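Local atomic coordinates of putative O-Methyltransferase (PDB entry 3DR5), a protein that probably transfers a methyl group from S-adenosyl-L-methionine to an oxygen of its substrate, as a putative O-methyltransferase. Residues R24-A29 / L34-E39; V70-L75 / R102-S107; R95-L100 / V111-S116. One frame throughout, in Å; residues are numbered along the deposited sequence.

Interaction 1. Residues R24-A29 / L34-E39; sequences RAREDA and LPAPDE
Arg26 reaches Pro37 because its CG stands anti to the backbone N (chi1 -167°) and the chain, extended at chi2, bends at chi3 (-76°), carrying the guanidinium from the side of helix 20-31 across to the loop before helix 39-51. There NH1 and NH2 meet Pro37 O end-on, both nitrogens gripping one carbonyl oxygen that lies close to the guanidinium plane. The NH2 bond is the shorter and straighter (2.8 Å, 153° at the hydrogen) and runs in the carbonyl plane, whereas NH1, at 3.0 Å from the same Pro37 O, comes from above that plane. Arg26 NE bonds weakly to a water that donates to Glu39 OE1. At the start of the loop segment, Leu34 N bonds to Ala29 O at 2.8 Å, and the CB of Ala29 packs against the CB atoms of Leu34 and, 4.0 Å away, Ala36. Tyr73 OH of helix 67-77 bonds both Arg26 NH2 and Glu39 OE1, while Asp38, the N-cap residue of helix 39-51, turns its OD1 to Thr41. Two donors on one oxygen fix the rotation of the guanidinium, and its positive charge probably polarises the Pro37 carbonyl and favours an ionised Glu39 nearby.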
ATOM      1  N   ARG A  24      20.227 -11.645  -3.834  1.00 39.08           N
ATOM      2  CA  ARG A  24      21.260 -12.109  -2.919  1.00 40.86           C
ATOM      3  C   ARG A  24      20.709 -12.102  -1.487  1.00 40.75           C
ATOM      4  O   ARG A  24      20.886 -13.071  -0.737  1.00 40.53           O
ATOM      5  CB  ARG A  24      22.497 -11.204  -3.050  1.00 41.74           C
ATOM      6  CG  ARG A  24      23.605 -11.461  -2.047  1.00 49.23           C
ATOM      7  CD  ARG A  24      24.114 -12.892  -2.099  1.00 54.35           C
ATOM      8  NE  ARG A  24      25.530 -12.950  -1.748  1.00 59.94           N
ATOM      9  CZ  ARG A  24      26.092 -13.941  -1.070  1.00 59.09           C
ATOM     10  NH1 ARG A  24      25.351 -14.962  -0.663  1.00 62.71           N
ATOM     11  NH2 ARG A  24      27.388 -13.906  -0.792  1.00 60.22           N
ATOM     12  N   ALA A  25      20.035 -11.015  -1.113  1.00 40.03           N
ATOM     13  CA  ALA A  25      19.460 -10.899   0.223  1.00 40.19           C
ATOM     14  C   ALA A  25      18.373 -11.951   0.470  1.00 40.52           C
ATOM     15  O   ALA A  25      18.202 -12.422   1.601  1.00 41.05           O
ATOM     16  CB  ALA A  25      18.896  -9.491   0.430  1.00 40.91           C
ATOM     17  N   ARG A  26      17.645 -12.320  -0.582  1.00 40.54           N
ATOM     18  CA  ARG A  26      16.590 -13.328  -0.474  1.00 40.67           C
ATOM     19  C   ARG A  26      17.230 -14.717  -0.346  1.00 41.44           C
ATOM     20  O   ARG A  26      16.712 -15.592   0.348  1.00 43.15           O
ATOM     21  CB  ARG A  26      15.684 -13.277  -1.708  1.00 40.06           C
ATOM     22  CG  ARG A  26      14.388 -14.057  -1.557  1.00 41.06           C
ATOM     23  CD  ARG A  26      13.393 -13.667  -2.643  1.00 39.59           C
ATOM     24  NE  ARG A  26      12.761 -12.371  -2.397  1.00 36.02           N
ATOM     25  CZ  ARG A  26      11.874 -12.149  -1.430  1.00 35.63           C
ATOM     26  NH1 ARG A  26      11.521 -13.140  -0.624  1.00 33.06           N
ATOM     27  NH2 ARG A  26      11.335 -10.944  -1.278  1.00 31.51           N
ATOM     28  N   GLU A  27      18.360 -14.921  -1.017  1.00 43.09           N
ATOM     29  CA  GLU A  27      19.063 -16.195  -0.931  1.00 45.53           C
ATOM     30  C   GLU A  27      19.657 -16.301   0.476  1.00 44.47           C
ATOM     31  O   GLU A  27      19.527 -17.333   1.139  1.00 44.94           O
ATOM     32  CB  GLU A  27      20.183 -16.261  -1.971  1.00 47.21           C
ATOM     33  CG  GLU A  27      20.120 -17.496  -2.857  1.00 56.44           C
ATOM     34  CD  GLU A  27      20.368 -18.788  -2.096  1.00 64.19           C
ATOM     35  OE1 GLU A  27      19.427 -19.311  -1.457  1.00 65.65           O
ATOM     36  OE2 GLU A  27      21.519 -19.272  -2.133  1.00 68.30           O
ATOM     37  N   ASP A  28      20.310 -15.232   0.935  1.00 43.22           N
ATOM     38  CA  ASP A  28      20.902 -15.228   2.275  1.00 42.84           C
ATOM     39  C   ASP A  28      19.877 -15.562   3.354  1.00 42.31           C
ATOM     40  O   ASP A  28      20.131 -16.407   4.212  1.00 42.99           O
ATOM     41  CB  ASP A  28      21.545 -13.873   2.583  1.00 41.28           C
ATOM     42  CG  ASP A  28      22.855 -13.670   1.848  1.00 42.74           C
ATOM     43  OD1 ASP A  28      23.290 -14.617   1.159  1.00 44.72           O
ATOM     44  OD2 ASP A  28      23.451 -12.573   1.961  1.00 45.45           O
ATOM     45  N   ALA A  29      18.717 -14.910   3.310  1.00 41.52           N
ATOM     46  CA  ALA A  29      17.673 -15.150   4.308  1.00 40.18           C
ATOM     47  C   ALA A  29      17.227 -16.603   4.326  1.00 39.57           C
ATOM     48  O   ALA A  29      17.017 -17.185   5.394  1.00 39.63           O
ATOM     49  CB  ALA A  29      16.468 -14.235   4.056  1.00 40.56           C
ATOM     50  N   LEU A  34      15.591 -17.439   7.802  1.00 38.38           N
ATOM     51  CA  LEU A  34      14.967 -16.211   8.299  1.00 38.59           C
ATOM     52  C   LEU A  34      13.642 -15.884   7.621  1.00 37.66           C
ATOM     53  O   LEU A  34      13.459 -16.178   6.443  1.00 39.17           O
ATOM     54  CB  LEU A  34      15.921 -15.028   8.104  1.00 38.83           C
ATOM     55  CG  LEU A  34      17.365 -15.190   8.590  1.00 38.72           C
ATOM     56  CD1 LEU A  34      18.212 -14.008   8.138  1.00 40.78           C
ATOM     57  CD2 LEU A  34      17.380 -15.310  10.099  1.00 38.26           C
ATOM     58  N   PRO A  35      12.706 -15.272   8.363  1.00 38.39           N
ATOM     59  CA  PRO A  35      11.388 -14.891   7.839  1.00 39.03           C
ATOM     60  C   PRO A  35      11.598 -13.779   6.810  1.00 40.77           C
ATOM     61  O   PRO A  35      12.023 -12.675   7.160  1.00 41.07           O
ATOM     62  CB  PRO A  35      10.641 -14.370   9.071  1.00 39.92           C
ATOM     63  CG  PRO A  35      11.479 -14.811  10.255  1.00 39.36           C
ATOM     64  CD  PRO A  35      12.880 -14.824   9.754  1.00 37.58           C
ATOM     65  N   ALA A  36      11.279 -14.067   5.549  1.00 41.01           N
ATOM     66  CA  ALA A  36      11.472 -13.096   4.472  1.00 40.99           C
ATOM     67  C   ALA A  36      10.214 -12.806   3.661  1.00 40.41           C
ATOM     68  O   ALA A  36       9.725 -13.675   2.943  1.00 41.47           O
ATOM     69  CB  ALA A  36      12.573 -13.578   3.539  1.00 39.29           C
ATOM     70  N   PRO A  37       9.693 -11.573   3.753  1.00 39.76           N
ATOM     71  CA  PRO A  37       8.490 -11.181   3.011  1.00 37.91           C
ATOM     72  C   PRO A  37       8.703 -11.459   1.529  1.00 36.44           C
ATOM     73  O   PRO A  37       9.805 -11.241   1.016  1.00 35.90           O
ATOM     74  CB  PRO A  37       8.378  -9.678   3.285  1.00 38.50           C
ATOM     75  CG  PRO A  37       9.067  -9.501   4.593  1.00 40.52           C
ATOM     76  CD  PRO A  37      10.245 -10.442   4.520  1.00 40.07           C
ATOM     77  N   ASP A  38       7.658 -11.915   0.839  1.00 34.43           N
ATOM     78  CA  ASP A  38       7.787 -12.210  -0.587  1.00 34.87           C
ATOM     79  C   ASP A  38       7.996 -10.941  -1.418  1.00 35.84           C
ATOM     80  O   ASP A  38       7.992  -9.829  -0.888  1.00 34.82           O
ATOM     81  CB  ASP A  38       6.569 -13.025  -1.093  1.00 35.43           C
ATOM     82  CG  ASP A  38       5.256 -12.258  -1.029  1.00 37.24           C
ATOM     83  OD1 ASP A  38       5.213 -11.169  -0.415  1.00 39.36           O
ATOM     84  OD2 ASP A  38       4.261 -12.759  -1.607  1.00 41.15           O
ATOM     85  N   GLU A  39       8.181 -11.117  -2.722  1.00 35.27           N
ATOM     86  CA  GLU A  39       8.430 -10.000  -3.620  1.00 35.36           C
ATOM     87  C   GLU A  39       7.331  -8.951  -3.663  1.00 34.78           C
ATOM     88  O   GLU A  39       7.618  -7.758  -3.765  1.00 35.10           O
ATOM     89  CB  GLU A  39       8.694 -10.522  -5.032  1.00 36.46           C
ATOM     90  CG  GLU A  39       8.834  -9.442  -6.106  1.00 39.24           C
ATOM     91  CD  GLU A  39      10.003  -8.502  -5.865  1.00 42.52           C
ATOM     92  OE1 GLU A  39      11.061  -8.977  -5.404  1.00 46.69           O
ATOM     93  OE2 GLU A  39       9.871  -7.290  -6.149  1.00 44.19           O
TER
HETATM   94  O   HOH W   1      12.188 -11.364  -4.930  1.00 34.52           O

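Interaction 2. Residues V70-L75 / R102-S107; sequences VGLYIL and REAGYS
Tyr106 projects its ring from the turn after helix 91-103 against the flank of helix 67-77, where Leu72 and Leu75, one helical turn apart, form the two bumps that it meets. The methyl CD1 of Leu75 sits over the centre of one ring face, 4.0 Å from the centroid of the Tyr106 ring and 3° off its normal, a well-centred CH-pi contact. The two side chains run alongside each other in opposite senses, which brings the phenol end beside the root of the leucine: Tyr106 CZ lies 3.5 Å from Leu75 CB. With CG anti to the carbonyl carbon (chi1 -73°), Leu75 sends its branch back along the ring rather than past the hydroxyl.

Leu72 meets the ring differently. Its CD2 methyl fits into the notch between the Tyr106 ring and the small side chain of Ala104, 3.8 Å from Tyr106 CE2 and 3.7 Å from Ala104 CB. Ala104, the first residue after helix 91-103 to leave helical geometry, thus supplies one wall of the hollow and the tyrosine the other. At the ring's edge, and in its plane, a water lies 2.6 Å from Tyr106 OH and donates to Leu72 O, also at 2.6 Å, tying the phenol to the helix backbone.

Ala25 of helix 20-31 packs on Leu72, and Ala21 of the same helix on Ala104, while His218 of the second subunit, a residue of the C-terminal His tag, packs on Tyr106. Leucines of one helix interlocking with the turn that follows its neighbour fit the layer of helices that flanks the parallel strands of a Rossmann-like methyltransferase fold.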
ATOM      1  N   VAL A  70      14.470  -6.723   3.568  1.00 33.16           N
ATOM      2  CA  VAL A  70      13.471  -5.687   3.816  1.00 34.67           C
ATOM      3  C   VAL A  70      14.015  -4.275   3.559  1.00 34.31           C
ATOM      4  O   VAL A  70      13.365  -3.472   2.881  1.00 33.10           O
ATOM      5  CB  VAL A  70      12.956  -5.777   5.276  1.00 35.05           C
ATOM      6  CG1 VAL A  70      12.120  -4.539   5.635  1.00 37.65           C
ATOM      7  CG2 VAL A  70      12.128  -7.034   5.446  1.00 33.13           C
ATOM      8  N   GLY A  71      15.199  -3.998   4.110  1.00 32.90           N
ATOM      9  CA  GLY A  71      15.837  -2.700   3.979  1.00 30.68           C
ATOM     10  C   GLY A  71      16.102  -2.253   2.561  1.00 30.85           C
ATOM     11  O   GLY A  71      16.054  -1.057   2.257  1.00 31.53           O
ATOM     12  N   LEU A  72      16.416  -3.212   1.698  1.00 29.51           N
ATOM     13  CA  LEU A  72      16.694  -2.912   0.303  1.00 30.07           C
ATOM     14  C   LEU A  72      15.428  -2.411  -0.395  1.00 28.95           C
ATOM     15  O   LEU A  72      15.488  -1.522  -1.248  1.00 29.63           O
ATOM     16  CB  LEU A  72      17.254  -4.152  -0.415  1.00 28.25           C
ATOM     17  CG  LEU A  72      18.724  -4.482  -0.084  1.00 28.77           C
ATOM     18  CD1 LEU A  72      19.111  -5.819  -0.717  1.00 31.04           C
ATOM     19  CD2 LEU A  72      19.643  -3.373  -0.608  1.00 27.33           C
ATOM     20  N   TYR A  73      14.283  -2.985  -0.043  1.00 29.65           N
ATOM     21  CA  TYR A  73      13.012  -2.569  -0.642  1.00 29.58           C
ATOM     22  C   TYR A  73      12.657  -1.166  -0.172  1.00 28.26           C
ATOM     23  O   TYR A  73      12.182  -0.345  -0.939  1.00 29.39           O
ATOM     24  CB  TYR A  73      11.899  -3.525  -0.237  1.00 29.72           C
ATOM     25  CG  TYR A  73      11.915  -4.821  -0.990  1.00 29.82           C
ATOM     26  CD1 TYR A  73      11.602  -4.858  -2.352  1.00 29.49           C
ATOM     27  CD2 TYR A  73      12.199  -6.020  -0.337  1.00 29.76           C
ATOM     28  CE1 TYR A  73      11.565  -6.061  -3.043  1.00 30.20           C
ATOM     29  CE2 TYR A  73      12.166  -7.233  -1.018  1.00 28.61           C
ATOM     30  CZ  TYR A  73      11.846  -7.247  -2.363  1.00 29.90           C
ATOM     31  OH  TYR A  73      11.771  -8.446  -3.021  1.00 35.40           O
ATOM     32  N   ILE A  74      12.902  -0.907   1.104  1.00 27.05           N
ATOM     33  CA  ILE A  74      12.623   0.386   1.701  1.00 26.50           C
ATOM     34  C   ILE A  74      13.562   1.459   1.148  1.00 26.41           C
ATOM     35  O   ILE A  74      13.117   2.547   0.788  1.00 28.29           O
ATOM     36  CB  ILE A  74      12.735   0.299   3.255  1.00 25.58           C
ATOM     37  CG1 ILE A  74      11.567  -0.526   3.802  1.00 23.49           C
ATOM     38  CG2 ILE A  74      12.753   1.693   3.872  1.00 22.85           C
ATOM     39  CD1 ILE A  74      11.536  -0.634   5.323  1.00 28.06           C
ATOM     40  N   LEU A  75      14.858   1.150   1.073  1.00 29.11           N
ATOM     41  CA  LEU A  75      15.847   2.097   0.559  1.00 31.04           C
ATOM     42  C   LEU A  75      15.569   2.509  -0.885  1.00 31.90           C
ATOM     43  O   LEU A  75      15.901   3.620  -1.293  1.00 32.45           O
ATOM     44  CB  LEU A  75      17.265   1.515   0.703  1.00 29.40           C
ATOM     45  CG  LEU A  75      17.768   1.511   2.154  1.00 32.38           C
ATOM     46  CD1 LEU A  75      19.032   0.652   2.282  1.00 30.38           C
ATOM     47  CD2 LEU A  75      18.035   2.951   2.598  1.00 29.98           C
ATOM     48  N   ARG A 102      26.208  -2.966   1.747  1.00 46.41           N
ATOM     49  CA  ARG A 102      27.520  -2.677   1.166  1.00 48.11           C
ATOM     50  C   ARG A 102      27.562  -3.182  -0.290  1.00 48.36           C
ATOM     51  O   ARG A 102      27.974  -2.444  -1.187  1.00 48.43           O
ATOM     52  CB  ARG A 102      28.619  -3.383   1.958  1.00 49.29           C
ATOM     53  CG  ARG A 102      30.048  -3.016   1.545  1.00 51.02           C
ATOM     54  CD  ARG A 102      30.985  -4.226   1.574  1.00 53.05           C
ATOM     55  NE  ARG A 102      30.634  -5.187   2.619  1.00 52.14           N
ATOM     56  CZ  ARG A 102      30.624  -4.914   3.921  1.00 55.54           C
ATOM     57  NH1 ARG A 102      30.953  -3.703   4.350  1.00 53.38           N
ATOM     58  NH2 ARG A 102      30.269  -5.848   4.795  1.00 51.50           N
ATOM     59  N   GLU A 103      27.144  -4.432  -0.517  1.00 48.96           N
ATOM     60  CA  GLU A 103      27.153  -5.026  -1.853  1.00 49.81           C
ATOM     61  C   GLU A 103      26.240  -4.255  -2.800  1.00 50.89           C
ATOM     62  O   GLU A 103      26.629  -3.977  -3.939  1.00 50.34           O
ATOM     63  CB  GLU A 103      26.798  -6.520  -1.763  1.00 50.09           C
ATOM     64  CG  GLU A 103      28.035  -7.367  -1.474  1.00 51.67           C
ATOM     65  CD  GLU A 103      27.704  -8.601  -0.679  1.00 51.76           C
ATOM     66  OE1 GLU A 103      26.643  -9.213  -0.942  1.00 48.29           O
ATOM     67  OE2 GLU A 103      28.505  -8.963   0.205  1.00 55.16           O
ATOM     68  N   ALA A 104      25.029  -3.924  -2.343  1.00 51.35           N
ATOM     69  CA  ALA A 104      24.160  -3.069  -3.142  1.00 52.00           C
ATOM     70  C   ALA A 104      25.023  -1.772  -3.088  1.00 52.43           C
ATOM     71  O   ALA A 104      25.918  -1.635  -2.235  1.00 53.80           O
ATOM     72  CB  ALA A 104      22.837  -2.848  -2.439  1.00 52.52           C
ATOM     73  N   GLY A 105      24.756  -0.791  -3.933  1.00 51.99           N
ATOM     74  CA  GLY A 105      25.610   0.389  -3.928  1.00 52.42           C
ATOM     75  C   GLY A 105      25.409   1.424  -2.859  1.00 51.41           C
ATOM     76  O   GLY A 105      25.773   2.585  -3.042  1.00 52.46           O
ATOM     77  N   TYR A 106      24.923   0.977  -1.710  1.00 49.01           N
ATOM     78  CA  TYR A 106      24.611   1.891  -0.626  1.00 48.06           C
ATOM     79  C   TYR A 106      25.668   2.391   0.333  1.00 48.12           C
ATOM     80  O   TYR A 106      26.441   1.618   0.868  1.00 48.28           O
ATOM     81  CB  TYR A 106      23.439   1.334   0.177  1.00 46.71           C
ATOM     82  CG  TYR A 106      22.090   1.348  -0.536  1.00 46.02           C
ATOM     83  CD1 TYR A 106      21.394   2.543  -0.740  1.00 45.78           C
ATOM     84  CD2 TYR A 106      21.514   0.165  -1.012  1.00 45.53           C
ATOM     85  CE1 TYR A 106      20.165   2.560  -1.403  1.00 43.89           C
ATOM     86  CE2 TYR A 106      20.291   0.175  -1.681  1.00 45.18           C
ATOM     87  CZ  TYR A 106      19.623   1.373  -1.870  1.00 47.22           C
ATOM     88  OH  TYR A 106      18.414   1.379  -2.525  1.00 44.15           O
ATOM     89  N   SER A 107      25.659   3.703   0.552  1.00 48.48           N
ATOM     90  CA  SER A 107      26.591   4.341   1.465  1.00 49.27           C
ATOM     91  C   SER A 107      26.244   3.974   2.908  1.00 49.37           C
ATOM     92  O   SER A 107      25.075   3.785   3.248  1.00 49.53           O
ATOM     93  CB  SER A 107      26.541   5.863   1.283  1.00 49.50           C
ATOM     94  OG  SER A 107      27.237   6.526   2.321  1.00 52.70           O
TER
HETATM   95  O   HOH W   2      17.637  -1.109  -2.724  1.00 51.33           O

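Interaction 3. Residues R95-L100 / V111-S116; sequences RQAKAL and VRFLLS
The beta-alpha-beta unit of strand 83-87, helix 91-103 and strand 111-114 is closed here, where Ala97 and Lys98 of the helix meet Phe113 of the edge strand. Ala97 points its methyl at the strand, and its CB lies 3.6 Å from CE1 of the Phe113 ring and 4.0 Å from CD1 of that ring, meeting it obliquely. The ring reaches the helix because CG of Phe113 is turned anti to the backbone N (chi1 -154°), beside the carbonyl carbon. Lys98 takes another route: its chain starts out extended, bends at chi3 and chi4, and reaches over to the base of the phenylalanine, bringing NZ to 3.7 Å from Phe113 CB. The ammonium nitrogen is thus the atom of the lysine that makes the contact. Gln94 of the same helix, Cys86 of strand 83-87 and Asp88 in the loop after it also touch Phe113, and backbone bonds from Arg112 and Leu114 to strand 83-87 hold the edge strand in the sheet. The contact packs the crossover helix on the sheet within a beta-alpha-beta unit, the repeating element of Rossmann-like methyltransferase folds.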
ATOM      1  N   ARG A  95      25.903  -8.293  10.687  1.00 37.73           N
ATOM      2  CA  ARG A  95      26.907  -8.520   9.650  1.00 38.04           C
ATOM      3  C   ARG A  95      26.190  -8.839   8.343  1.00 36.71           C
ATOM      4  O   ARG A  95      26.572  -8.351   7.282  1.00 37.54           O
ATOM      5  CB  ARG A  95      27.829  -9.688  10.014  1.00 37.76           C
ATOM      6  CG  ARG A  95      29.115  -9.277  10.704  1.00 41.07           C
ATOM      7  CD  ARG A  95      30.212 -10.314  10.487  1.00 41.47           C
ATOM      8  NE  ARG A  95      31.257  -9.843   9.578  1.00 44.73           N
ATOM      9  CZ  ARG A  95      32.089 -10.640   8.911  1.00 48.22           C
ATOM     10  NH1 ARG A  95      32.005 -11.958   9.044  1.00 43.75           N
ATOM     11  NH2 ARG A  95      33.011 -10.122   8.107  1.00 50.29           N
ATOM     12  N   GLN A  96      25.145  -9.658   8.432  1.00 36.06           N
ATOM     13  CA  GLN A  96      24.365 -10.057   7.260  1.00 36.78           C
ATOM     14  C   GLN A  96      23.748  -8.854   6.544  1.00 37.11           C
ATOM     15  O   GLN A  96      23.776  -8.776   5.315  1.00 38.28           O
ATOM     16  CB  GLN A  96      23.266 -11.062   7.673  1.00 36.09           C
ATOM     17  CG  GLN A  96      23.775 -12.500   7.875  1.00 35.76           C
ATOM     18  CD  GLN A  96      22.831 -13.383   8.698  1.00 37.87           C
ATOM     19  OE1 GLN A  96      21.619 -13.171   8.718  1.00 37.55           O
ATOM     20  NE2 GLN A  96      23.395 -14.387   9.376  1.00 37.71           N
ATOM     21  N   ALA A  97      23.204  -7.920   7.319  1.00 36.86           N
ATOM     22  CA  ALA A  97      22.564  -6.727   6.767  1.00 38.73           C
ATOM     23  C   ALA A  97      23.544  -5.714   6.180  1.00 39.18           C
ATOM     24  O   ALA A  97      23.410  -5.317   5.026  1.00 40.70           O
ATOM     25  CB  ALA A  97      21.698  -6.056   7.839  1.00 38.41           C
ATOM     26  N   LYS A  98      24.523  -5.292   6.976  1.00 41.29           N
ATOM     27  CA  LYS A  98      25.520  -4.324   6.522  1.00 42.21           C
ATOM     28  C   LYS A  98      26.241  -4.805   5.258  1.00 41.35           C
ATOM     29  O   LYS A  98      26.618  -3.998   4.401  1.00 41.72           O
ATOM     30  CB  LYS A  98      26.533  -4.048   7.635  1.00 42.60           C
ATOM     31  CG  LYS A  98      25.977  -3.211   8.791  1.00 46.99           C
ATOM     32  CD  LYS A  98      26.954  -3.206   9.966  1.00 50.33           C
ATOM     33  CE  LYS A  98      27.287  -1.804  10.451  1.00 52.72           C
ATOM     34  NZ  LYS A  98      26.507  -1.407  11.655  1.00 55.75           N
ATOM     35  N   ALA A  99      26.427  -6.116   5.143  1.00 40.82           N
ATOM     36  CA  ALA A  99      27.076  -6.695   3.973  1.00 40.65           C
ATOM     37  C   ALA A  99      26.180  -6.455   2.747  1.00 41.49           C
ATOM     38  O   ALA A  99      26.629  -5.910   1.737  1.00 42.92           O
ATOM     39  CB  ALA A  99      27.286  -8.193   4.177  1.00 39.72           C
ATOM     40  N   LEU A 100      24.916  -6.869   2.834  1.00 41.47           N
ATOM     41  CA  LEU A 100      23.976  -6.699   1.722  1.00 42.16           C
ATOM     42  C   LEU A 100      23.851  -5.240   1.274  1.00 43.10           C
ATOM     43  O   LEU A 100      23.740  -4.960   0.077  1.00 44.57           O
ATOM     44  CB  LEU A 100      22.600  -7.270   2.099  1.00 40.19           C
ATOM     45  CG  LEU A 100      22.519  -8.798   2.049  1.00 40.76           C
ATOM     46  CD1 LEU A 100      21.242  -9.264   2.736  1.00 38.21           C
ATOM     47  CD2 LEU A 100      22.560  -9.276   0.587  1.00 39.23           C
ATOM     48  N   VAL A 111      22.345   3.953   6.336  1.00 39.59           N
ATOM     49  CA  VAL A 111      21.866   2.920   7.245  1.00 38.83           C
ATOM     50  C   VAL A 111      22.448   3.020   8.653  1.00 38.15           C
ATOM     51  O   VAL A 111      23.549   3.528   8.853  1.00 37.24           O
ATOM     52  CB  VAL A 111      22.174   1.512   6.689  1.00 38.00           C
ATOM     53  CG1 VAL A 111      21.848   0.453   7.731  1.00 42.01           C
ATOM     54  CG2 VAL A 111      21.362   1.255   5.418  1.00 38.16           C
ATOM     55  N   ARG A 112      21.693   2.515   9.620  1.00 36.98           N
ATOM     56  CA  ARG A 112      22.100   2.520  11.007  1.00 36.33           C
ATOM     57  C   ARG A 112      21.615   1.208  11.623  1.00 35.66           C
ATOM     58  O   ARG A 112      20.421   0.890  11.556  1.00 36.99           O
ATOM     59  CB  ARG A 112      21.447   3.727  11.695  1.00 36.34           C
ATOM     60  CG  ARG A 112      21.537   3.752  13.196  1.00 37.42           C
ATOM     61  CD  ARG A 112      20.254   4.345  13.759  1.00 40.20           C
ATOM     62  NE  ARG A 112      20.509   5.413  14.718  1.00 45.44           N
ATOM     63  CZ  ARG A 112      19.559   6.149  15.286  1.00 48.74           C
ATOM     64  NH1 ARG A 112      18.277   5.940  14.998  1.00 49.80           N
ATOM     65  NH2 ARG A 112      19.897   7.095  16.147  1.00 49.68           N
ATOM     66  N   PHE A 113      22.523   0.443  12.222  1.00 34.58           N
ATOM     67  CA  PHE A 113      22.117  -0.815  12.833  1.00 35.15           C
ATOM     68  C   PHE A 113      22.209  -0.760  14.356  1.00 35.07           C
ATOM     69  O   PHE A 113      23.248  -0.417  14.923  1.00 37.67           O
ATOM     70  CB  PHE A 113      22.960  -1.984  12.308  1.00 34.40           C
ATOM     71  CG  PHE A 113      22.254  -3.321  12.387  1.00 36.00           C
ATOM     72  CD1 PHE A 113      21.753  -3.930  11.236  1.00 36.27           C
ATOM     73  CD2 PHE A 113      22.046  -3.941  13.614  1.00 32.65           C
ATOM     74  CE1 PHE A 113      21.045  -5.136  11.310  1.00 33.82           C
ATOM     75  CE2 PHE A 113      21.347  -5.144  13.703  1.00 34.72           C
ATOM     76  CZ  PHE A 113      20.843  -5.745  12.548  1.00 33.01           C
ATOM     77  N   LEU A 114      21.111  -1.087  15.021  1.00 35.24           N
ATOM     78  CA  LEU A 114      21.096  -1.094  16.479  1.00 35.75           C
ATOM     79  C   LEU A 114      21.023  -2.552  16.961  1.00 36.12           C
ATOM     80  O   LEU A 114      19.972  -3.201  16.876  1.00 33.29           O
ATOM     81  CB  LEU A 114      19.894  -0.296  17.022  1.00 35.98           C
ATOM     82  CG  LEU A 114      19.673   1.115  16.453  1.00 35.98           C
ATOM     83  CD1 LEU A 114      18.455   1.756  17.102  1.00 30.83           C
ATOM     84  CD2 LEU A 114      20.910   1.966  16.697  1.00 37.70           C
ATOM     85  N   LEU A 115      22.156  -3.055  17.452  1.00 36.66           N
ATOM     86  CA  LEU A 115      22.269  -4.420  17.972  1.00 36.42           C
ATOM     87  C   LEU A 115      21.529  -4.472  19.310  1.00 37.94           C
ATOM     88  O   LEU A 115      22.146  -4.401  20.380  1.00 37.92           O
ATOM     89  CB  LEU A 115      23.736  -4.781  18.222  1.00 36.58           C
ATOM     90  CG  LEU A 115      24.442  -5.917  17.481  1.00 37.22           C
ATOM     91  CD1 LEU A 115      25.537  -6.463  18.411  1.00 32.33           C
ATOM     92  CD2 LEU A 115      23.468  -7.040  17.105  1.00 31.00           C
ATOM     93  N   SER A 116      20.211  -4.625  19.259  1.00 38.17           N
ATOM     94  CA  SER A 116      19.402  -4.641  20.474  1.00 39.28           C
ATOM     95  C   SER A 116      18.101  -5.400  20.274  1.00 41.12           C
ATOM     96  O   SER A 116      17.742  -5.758  19.144  1.00 40.46           O
ATOM     97  CB  SER A 116      19.026  -3.221  20.879  1.00 40.19           C
ATOM     98  OG  SER A 116      19.717  -2.235  20.121  1.00 42.22           O
TER

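Overall arrangement
Interaction 1 is a surface contact held mainly by polar groups, while interactions 2 and 3 are buried and chiefly apolar. The last two share helix 91-103: its C-terminal end and the following turn face helix 67-77 in interaction 2, and its middle faces the edge strand 111-114 in interaction 3. They meet where Leu75 CD1 packs 4.0 Å from Val111 CG2. Helix 20-31 of interaction 1 lies against both: Ala25 packs on Leu100 of interaction 3, and Tyr73 is the polar link to interaction 2. Chemistry thus changes from charge and carbonyl bonding in the loop to methyl and ring packing between helices and against the sheet.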